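PDB 1N8P: cystathionine gamma-lyase, which belongs to the Cys/Met metabolism family of pyridoxal-5'-phosphate-dependent enzymes and binds pyridoxal-5'-phosphate. Local coordinates for residues 166-170 with 171-175; 221-224 with 225-229. All coordinates share one frame; numbering follows the deposited sequence.

Contact 1 (166-170 with 171-175); sequences KHAAG and QDVIL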
# COMPACT_ATOMS: atom_id res chain seq x y z
N LYS A 166 28.05 20.58 -35.14
CA LYS A 166 28.56 20.90 -36.45
C LYS A 166 27.47 21.33 -37.41
O LYS A 166 27.49 22.46 -37.90
CB LYS A 166 29.28 19.71 -37.01
CG LYS A 166 29.70 19.89 -38.44
CD LYS A 166 30.64 18.78 -38.82
CE LYS A 166 30.96 18.81 -40.28
NZ LYS A 166 31.70 17.56 -40.58
N HIS A 167 26.52 20.44 -37.68
CA HIS A 167 25.42 20.74 -38.60
C HIS A 167 24.25 21.53 -37.99
O HIS A 167 23.19 21.63 -38.60
CB HIS A 167 24.85 19.46 -39.23
CG HIS A 167 25.86 18.64 -39.97
ND1 HIS A 167 26.75 17.80 -39.33
CD2 HIS A 167 26.13 18.54 -41.29
CE1 HIS A 167 27.52 17.22 -40.23
NE2 HIS A 167 27.17 17.65 -41.43
N ALA A 168 24.44 22.10 -36.80
CA ALA A 168 23.34 22.86 -36.22
C ALA A 168 23.69 23.67 -34.98
O ALA A 168 22.91 23.75 -34.03
CB ALA A 168 22.17 21.92 -35.93
N ALA A 169 24.87 24.30 -34.98
CA ALA A 169 25.29 25.12 -33.86
C ALA A 169 24.42 26.36 -33.80
O ALA A 169 24.04 26.90 -34.83
CB ALA A 169 26.73 25.53 -34.03
N GLY A 170 24.10 26.81 -32.59
CA GLY A 170 23.29 28.00 -32.42
C GLY A 170 21.78 27.83 -32.27
O GLY A 170 21.12 28.70 -31.70
N GLN A 171 21.24 26.71 -32.75
CA GLN A 171 19.80 26.49 -32.67
C GLN A 171 19.31 25.61 -31.52
O GLN A 171 18.30 24.94 -31.66
CB GLN A 171 19.30 25.94 -34.00
CG GLN A 171 20.18 24.90 -34.61
CD GLN A 171 19.89 24.69 -36.08
OE1 GLN A 171 18.78 24.34 -36.46
NE2 GLN A 171 20.90 24.88 -36.92
N ASP A 172 20.02 25.63 -30.40
CA ASP A 172 19.65 24.85 -29.22
C ASP A 172 19.10 23.44 -29.42
O ASP A 172 18.18 23.03 -28.70
CB ASP A 172 18.65 25.65 -28.39
CG ASP A 172 19.32 26.55 -27.39
OD1 ASP A 172 20.08 26.03 -26.56
OD2 ASP A 172 19.10 27.78 -27.45
N VAL A 173 19.65 22.68 -30.37
CA VAL A 173 19.17 21.33 -30.60
C VAL A 173 19.61 20.45 -29.45
O VAL A 173 20.79 20.14 -29.34
CB VAL A 173 19.70 20.77 -31.93
CG1 VAL A 173 19.43 19.28 -32.05
CG2 VAL A 173 19.03 21.48 -33.08
N ILE A 174 18.67 20.05 -28.59
CA ILE A 174 18.98 19.18 -27.46
C ILE A 174 18.93 17.70 -27.87
O ILE A 174 18.07 17.28 -28.64
CB ILE A 174 17.99 19.38 -26.29
CG1 ILE A 174 16.60 18.91 -26.69
CG2 ILE A 174 17.96 20.85 -25.89
CD1 ILE A 174 15.56 19.23 -25.66
N LEU A 175 19.86 16.93 -27.33
CA LEU A 175 19.93 15.50 -27.60
C LEU A 175 19.41 14.70 -26.39
O LEU A 175 19.93 14.82 -25.27
CB LEU A 175 21.40 15.12 -27.89
CG LEU A 175 21.76 13.65 -28.08
CD1 LEU A 175 21.15 13.16 -29.36
CD2 LEU A 175 23.25 13.49 -28.13
O HOH W 1 22.96 26.00 -29.56
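The side-chain amide of Gln171 has the methyl of Ala168 over one of its faces. Ala168 CB sits 3.4 Å from NE2 of Gln171 and 3.6 Å from its CD, so it covers the nitrogen side of the group. OE1 of Gln171 is turned further off, 4.2 Å from Ala168 CB. His167 O lies on that same side of the amide plane, but at 4.3 Å from Gln171 NE2 it is too distant to bond. The contact is therefore one of carbon against a flat polar group.

The torsions of Gln171 explain the approach. Its CG stands between the backbone N and the carbonyl carbon, chi1 43°. From there the chain runs on extended, chi2 -163°, back along the turn to Ala168. CG lies close to Ala168 O on the way.

The backbone under this side chain is a type II beta turn from Ala168 to Gln171. Ala169 and Gly170 are its central residues. Gly170 has a positive phi of 94°, and a side chain at this position would run into the carbonyl O of Ala169. The turn helps to link helix 157-167 to strand 174-178, the second connection of the beta-alpha-beta unit that starts with strand 139-144. Lys136 touches the Gln171 side chain, and Lys140 NZ is hydrogen-bonded to Gln171 O.

A water joins the second half of the turn to the residue after it. It accepts a hydrogen bond from Asp172 N at 3.1 Å and a weak one from Gly170 N. Ala168 CB also meets Val173 CG2 at 4.3 Å, a loose apolar touch. Val173 also packs on Val142 of strand 139-144 and Ile164 of helix 157-167.

Contact 2 (221-224 with 225-229); sequences KPLY and ERLQF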
# COMPACT_ATOMS: atom_id res chain seq x y z
N LYS A 221 20.37 23.37 -15.92
CA LYS A 221 19.38 24.01 -15.05
C LYS A 221 18.22 24.72 -15.70
O LYS A 221 17.13 24.73 -15.15
CB LYS A 221 20.07 24.97 -14.10
CG LYS A 221 19.16 25.59 -13.07
CD LYS A 221 19.98 26.52 -12.18
CE LYS A 221 19.14 27.30 -11.20
NZ LYS A 221 19.92 28.45 -10.67
N PRO A 222 18.42 25.36 -16.86
CA PRO A 222 17.28 26.04 -17.48
C PRO A 222 16.27 25.10 -18.09
O PRO A 222 15.07 25.35 -18.03
CB PRO A 222 17.92 26.92 -18.54
CG PRO A 222 19.21 27.27 -17.93
CD PRO A 222 19.68 25.94 -17.35
N LEU A 223 16.77 24.03 -18.69
CA LEU A 223 15.97 22.98 -19.34
C LEU A 223 15.23 22.20 -18.27
O LEU A 223 14.11 21.71 -18.47
CB LEU A 223 16.89 22.05 -20.13
CG LEU A 223 16.27 20.92 -20.96
CD1 LEU A 223 15.11 21.50 -21.75
CD2 LEU A 223 17.30 20.28 -21.88
N TYR A 224 15.86 22.11 -17.11
CA TYR A 224 15.27 21.40 -16.00
C TYR A 224 14.09 22.15 -15.40
O TYR A 224 13.10 21.52 -15.03
CB TYR A 224 16.32 21.16 -14.92
CG TYR A 224 15.73 20.91 -13.56
CD1 TYR A 224 15.00 19.76 -13.29
CD2 TYR A 224 15.90 21.84 -12.54
CE1 TYR A 224 14.45 19.55 -12.03
CE2 TYR A 224 15.35 21.63 -11.28
CZ TYR A 224 14.63 20.49 -11.03
OH TYR A 224 14.08 20.31 -9.78
N GLU A 225 14.20 23.48 -15.32
CA GLU A 225 13.14 24.34 -14.75
C GLU A 225 11.91 24.54 -15.64
O GLU A 225 10.82 24.76 -15.15
CB GLU A 225 13.74 25.69 -14.37
CG GLU A 225 14.66 25.63 -13.16
CD GLU A 225 15.32 26.96 -12.90
OE1 GLU A 225 14.68 27.99 -13.17
OE2 GLU A 225 16.48 26.97 -12.43
N ARG A 226 12.11 24.51 -16.95
CA ARG A 226 11.01 24.62 -17.89
C ARG A 226 10.24 23.30 -17.72
O ARG A 226 9.05 23.29 -17.38
CB ARG A 226 11.54 24.73 -19.32
CG ARG A 226 11.95 26.12 -19.74
CD ARG A 226 13.01 26.09 -20.84
NE ARG A 226 12.72 25.18 -21.94
CZ ARG A 226 13.65 24.75 -22.79
NH1 ARG A 226 14.91 25.16 -22.66
NH2 ARG A 226 13.33 23.89 -23.76
N LEU A 227 10.96 22.19 -17.95
CA LEU A 227 10.42 20.84 -17.84
C LEU A 227 9.68 20.58 -16.51
O LEU A 227 8.66 19.90 -16.49
CB LEU A 227 11.56 19.83 -18.03
CG LEU A 227 11.52 18.83 -19.20
CD1 LEU A 227 10.85 19.41 -20.43
CD2 LEU A 227 12.95 18.42 -19.53
N GLN A 228 10.19 21.10 -15.40
CA GLN A 228 9.50 20.91 -14.13
C GLN A 228 8.23 21.76 -14.16
O GLN A 228 7.22 21.42 -13.51
CB GLN A 228 10.37 21.35 -12.95
CG GLN A 228 9.58 21.73 -11.71
CD GLN A 228 10.46 22.28 -10.59
OE1 GLN A 228 11.06 21.53 -9.83
NE2 GLN A 228 10.55 23.60 -10.51
N PHE A 229 8.27 22.87 -14.92
CA PHE A 229 7.11 23.73 -15.01
C PHE A 229 6.01 22.89 -15.62
O PHE A 229 5.06 22.55 -14.94
CB PHE A 229 7.37 24.98 -15.87
CG PHE A 229 6.15 25.89 -16.00
CD1 PHE A 229 5.89 26.88 -15.06
CD2 PHE A 229 5.24 25.73 -17.05
CE1 PHE A 229 4.74 27.68 -15.15
CE2 PHE A 229 4.10 26.53 -17.14
CZ PHE A 229 3.85 27.50 -16.19
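Glu225 folds back over the preceding turn of the helix towards Lys221. Its CG lies beside the backbone N, chi1 -71°. CB starts 3.6 Å from Lys221 O. CG passes the same oxygen and is 4.0 Å from Tyr224 CD2. CD stays near Lys221 O. At the tip, OE2 lies against the aliphatic chain of Lys221, near CG and CE, while Lys221 NZ is 4.1 Å from this OE2. The Tyr224 ring stands almost square to the carboxylate, their planes 87° apart.

Four backbone bonds of the i to i+4 kind hold this part of the helix, from Glu225 N to Lys221 O through to Gln228 N to Tyr224 O, the last 3.0 Å long. On another side of the helix, Leu223 CD1 covers one face of the Arg226 guanidinium, 3.6 Å from NH2.

Leu223 and Leu227 face the large sheet at Ile196, and Tyr224 stacks on Tyr72. Lys221 and Glu225 are exposed. Their opposite charges are near but do not form a salt bridge, so any attraction between them is probably modest and shared with solvent.

How the contacts relate
From the N terminus, contact 1 comes first. It closes the short turn between helix 157-167 and strand 174-178. The chain then runs through strands 196-200 and 214-218 before helix 221-234 begins with contact 2. That contact spans only consecutive turns of one helix and closes no loop. The two lie in series, so neither encloses or crosses the other. Their centres are about 19 Å apart, yet Ile174 CG2 and Leu223 CD2 pack at 4.1 Å, which joins strand 174-178 to helix 221-234. Contact 1 sits at the start of a strand of the seven-stranded sheet, and contact 2 on a helix that packs against strands 72-76, 196-200 and 214-218 of that sheet.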